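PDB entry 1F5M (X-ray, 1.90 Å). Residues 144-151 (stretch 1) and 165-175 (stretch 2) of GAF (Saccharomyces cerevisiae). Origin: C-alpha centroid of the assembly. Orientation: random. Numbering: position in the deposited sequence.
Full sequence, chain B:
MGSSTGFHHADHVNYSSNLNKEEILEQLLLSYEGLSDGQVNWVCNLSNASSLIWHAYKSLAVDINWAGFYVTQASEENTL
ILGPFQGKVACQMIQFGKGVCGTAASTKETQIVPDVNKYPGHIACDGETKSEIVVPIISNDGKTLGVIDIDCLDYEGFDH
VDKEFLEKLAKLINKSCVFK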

# COMPACT_ATOMS: atom_id res chain seq x y z
N THR B 144 -8.47 -8.52 -18.71
CA THR B 144 -8.20 -7.55 -17.62
C THR B 144 -7.49 -8.25 -16.42
O THR B 144 -8.05 -9.16 -15.81
CB THR B 144 -9.51 -6.94 -17.12
OG1 THR B 144 -10.13 -6.20 -18.20
CG2 THR B 144 -9.27 -6.05 -15.89
N LEU B 145 -6.27 -7.84 -16.12
CA LEU B 145 -5.50 -8.43 -14.99
C LEU B 145 -5.85 -7.69 -13.69
O LEU B 145 -5.76 -8.23 -12.58
CB LEU B 145 -4.01 -8.30 -15.30
CG LEU B 145 -3.51 -9.13 -16.49
CD1 LEU B 145 -1.99 -8.97 -16.68
CD2 LEU B 145 -3.83 -10.58 -16.21
N GLY B 146 -6.24 -6.42 -13.84
CA GLY B 146 -6.62 -5.58 -12.72
C GLY B 146 -6.77 -4.14 -13.19
O GLY B 146 -6.76 -3.86 -14.40
N VAL B 147 -6.91 -3.21 -12.26
CA VAL B 147 -7.03 -1.81 -12.65
C VAL B 147 -6.17 -0.93 -11.78
O VAL B 147 -5.77 -1.32 -10.66
CB VAL B 147 -8.48 -1.27 -12.50
CG1 VAL B 147 -9.47 -2.09 -13.34
CG2 VAL B 147 -8.88 -1.30 -11.03
N ILE B 148 -5.84 0.23 -12.33
CA ILE B 148 -5.10 1.26 -11.62
C ILE B 148 -6.20 2.25 -11.30
O ILE B 148 -6.94 2.69 -12.20
CB ILE B 148 -4.06 1.94 -12.51
CG1 ILE B 148 -3.12 0.90 -13.14
CG2 ILE B 148 -3.29 2.93 -11.70
CD1 ILE B 148 -2.02 1.53 -14.00
N ASP B 149 -6.31 2.61 -10.02
CA ASP B 149 -7.38 3.48 -9.54
C ASP B 149 -6.88 4.69 -8.74
O ASP B 149 -6.12 4.55 -7.72
CB ASP B 149 -8.32 2.60 -8.67
CG ASP B 149 -9.63 3.30 -8.24
OD1 ASP B 149 -10.00 4.37 -8.77
OD2 ASP B 149 -10.35 2.73 -7.37
N ILE B 150 -7.23 5.87 -9.20
CA ILE B 150 -6.86 7.10 -8.45
C ILE B 150 -8.08 7.91 -8.09
O ILE B 150 -8.91 8.22 -9.00
CB ILE B 150 -5.92 7.98 -9.28
CG1 ILE B 150 -4.79 7.13 -9.86
CG2 ILE B 150 -5.36 9.10 -8.43
CD1 ILE B 150 -3.71 7.97 -10.63
N ASP B 151 -8.22 8.32 -6.82
CA ASP B 151 -9.39 9.13 -6.40
C ASP B 151 -8.89 10.56 -6.12
O ASP B 151 -7.76 10.74 -5.65
CB ASP B 151 -10.03 8.67 -5.08
CG ASP B 151 -10.80 7.38 -5.19
OD1 ASP B 151 -10.69 6.70 -6.21
OD2 ASP B 151 -11.49 7.02 -4.21
N PHE B 165 -0.39 8.47 -19.75
CA PHE B 165 0.71 7.95 -18.92
C PHE B 165 0.31 6.72 -18.12
O PHE B 165 1.13 5.81 -17.94
CB PHE B 165 1.28 9.03 -17.97
CG PHE B 165 2.38 9.89 -18.62
CD1 PHE B 165 2.10 11.20 -19.08
CD2 PHE B 165 3.68 9.39 -18.79
CE1 PHE B 165 3.10 11.99 -19.71
CE2 PHE B 165 4.71 10.17 -19.43
CZ PHE B 165 4.42 11.47 -19.88
N LEU B 166 -0.92 6.67 -17.62
CA LEU B 166 -1.27 5.50 -16.82
C LEU B 166 -1.43 4.27 -17.70
O LEU B 166 -1.23 3.15 -17.22
CB LEU B 166 -2.54 5.73 -16.01
CG LEU B 166 -2.42 6.77 -14.91
CD1 LEU B 166 -3.82 7.04 -14.31
CD2 LEU B 166 -1.50 6.26 -13.82
N GLU B 167 -1.82 4.44 -18.97
CA GLU B 167 -1.95 3.27 -19.82
C GLU B 167 -0.56 2.77 -20.18
O GLU B 167 -0.40 1.60 -20.45
CB GLU B 167 -2.79 3.55 -21.09
CG GLU B 167 -4.28 3.72 -20.74
CD GLU B 167 -5.23 3.66 -21.93
OE1 GLU B 167 -4.77 3.91 -23.07
OE2 GLU B 167 -6.45 3.37 -21.72
N LYS B 168 0.46 3.63 -20.18
CA LYS B 168 1.81 3.17 -20.49
C LYS B 168 2.30 2.38 -19.27
O LYS B 168 2.94 1.33 -19.41
CB LYS B 168 2.77 4.33 -20.65
CG LYS B 168 2.69 5.03 -22.01
CD LYS B 168 3.49 6.35 -21.97
CE LYS B 168 3.43 7.04 -23.33
NZ LYS B 168 4.08 8.38 -23.34
N LEU B 169 1.93 2.88 -18.10
CA LEU B 169 2.32 2.25 -16.84
C LEU B 169 1.70 0.87 -16.71
O LEU B 169 2.33 -0.05 -16.18
CB LEU B 169 1.90 3.11 -15.64
CG LEU B 169 2.23 2.52 -14.25
CD1 LEU B 169 3.76 2.33 -14.11
CD2 LEU B 169 1.73 3.48 -13.16
N ALA B 170 0.45 0.74 -17.14
CA ALA B 170 -0.27 -0.50 -17.07
C ALA B 170 0.43 -1.52 -17.96
O ALA B 170 0.52 -2.69 -17.63
CB ALA B 170 -1.78 -0.28 -17.52
N LYS B 171 0.93 -1.07 -19.11
CA LYS B 171 1.64 -2.00 -20.00
C LYS B 171 2.97 -2.49 -19.38
O LYS B 171 3.36 -3.66 -19.54
CB LYS B 171 1.87 -1.33 -21.36
CG LYS B 171 0.61 -1.21 -22.18
CD LYS B 171 0.89 -0.46 -23.47
CE LYS B 171 -0.39 -0.27 -24.28
NZ LYS B 171 -1.47 0.44 -23.48
N LEU B 172 3.62 -1.60 -18.64
CA LEU B 172 4.89 -1.92 -18.00
C LEU B 172 4.67 -2.88 -16.84
O LEU B 172 5.58 -3.68 -16.48
CB LEU B 172 5.58 -0.64 -17.46
CG LEU B 172 6.21 0.34 -18.43
CD1 LEU B 172 6.86 1.49 -17.67
CD2 LEU B 172 7.24 -0.38 -19.27
N ILE B 173 3.49 -2.79 -16.24
CA ILE B 173 3.11 -3.65 -15.13
C ILE B 173 2.86 -5.03 -15.70
O ILE B 173 3.35 -6.05 -15.17
CB ILE B 173 1.83 -3.10 -14.43
CG1 ILE B 173 2.22 -1.95 -13.51
CG2 ILE B 173 1.07 -4.21 -13.69
CD1 ILE B 173 1.07 -1.22 -12.88
N ASN B 174 2.12 -5.08 -16.80
CA ASN B 174 1.83 -6.38 -17.44
C ASN B 174 3.12 -7.14 -17.82
O ASN B 174 3.21 -8.37 -17.64
CB ASN B 174 1.02 -6.19 -18.70
CG ASN B 174 0.89 -7.49 -19.49
OD1 ASN B 174 1.24 -7.54 -20.68
ND2 ASN B 174 0.38 -8.54 -18.84
N LYS B 175 4.10 -6.41 -18.36
CA LYS B 175 5.36 -7.04 -18.79
C LYS B 175 6.31 -7.33 -17.65
O LYS B 175 7.24 -8.12 -17.80
CB LYS B 175 6.11 -6.14 -19.78
CG LYS B 175 5.31 -5.76 -21.02
CD LYS B 175 5.60 -4.30 -21.40
CE LYS B 175 6.87 -4.15 -22.24
NZ LYS B 175 6.65 -4.71 -23.63

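A strand, 144-151, packs against a helix, 165-175, and the two run roughly antiparallel, their directions 144° apart and their axes 9.7 Å apart at closest approach. No hydrogen bond joins them; the contact is mainly a fit of apolar side chains, and the two stretches together bury 277 Å².

The main bump is Ile148. Its CA-to-CB bond points toward the helix, and with chi1 m and chi2 t the chain extends so that CD1 enters a hollow between helical turns. The sides of that hollow are Leu166, Leu169 and Ile173; its floor is CB of Ala170 with the backbone O of Leu166. CD1 of Ile148 lies 3.7 Å from the backbone O of Leu166, 4.0 Å from CB of Ala170, 4.3 Å from CD2 of Leu169 and 4.3 Å from CD1 of Ile173. Ala170 suits the floor of this hollow: its side chain ends at CB, and here the backbones come close, with CA of Ile148 7.5 Å from CA of Ala170.

Two residues along the strand, Ile150 points the same way and repeats the m, t rotamer. Its CD1 packs 3.8 Å from CD1 of Leu166, while CD2 of Leu166 lies 4.3 Å from CG2 of Ile148 and 4.2 Å from CD1 of Ile150, so that CD2 reaches both isoleucines. Between them, Asp149 points away, as the alternation of this part of the strand has it; Val147 does likewise.

At the other end, Leu145 points toward the helix beside Asn174, whose CB leaves sideways but whose side-chain end comes nearer. Both are partly exposed, a reasonable place for a polar residue to border the apolar patch. On the helix, Lys168 and Lys171 are exposed and out of reach of the strand; the contacting residues of the helix are apolar except for Asn174.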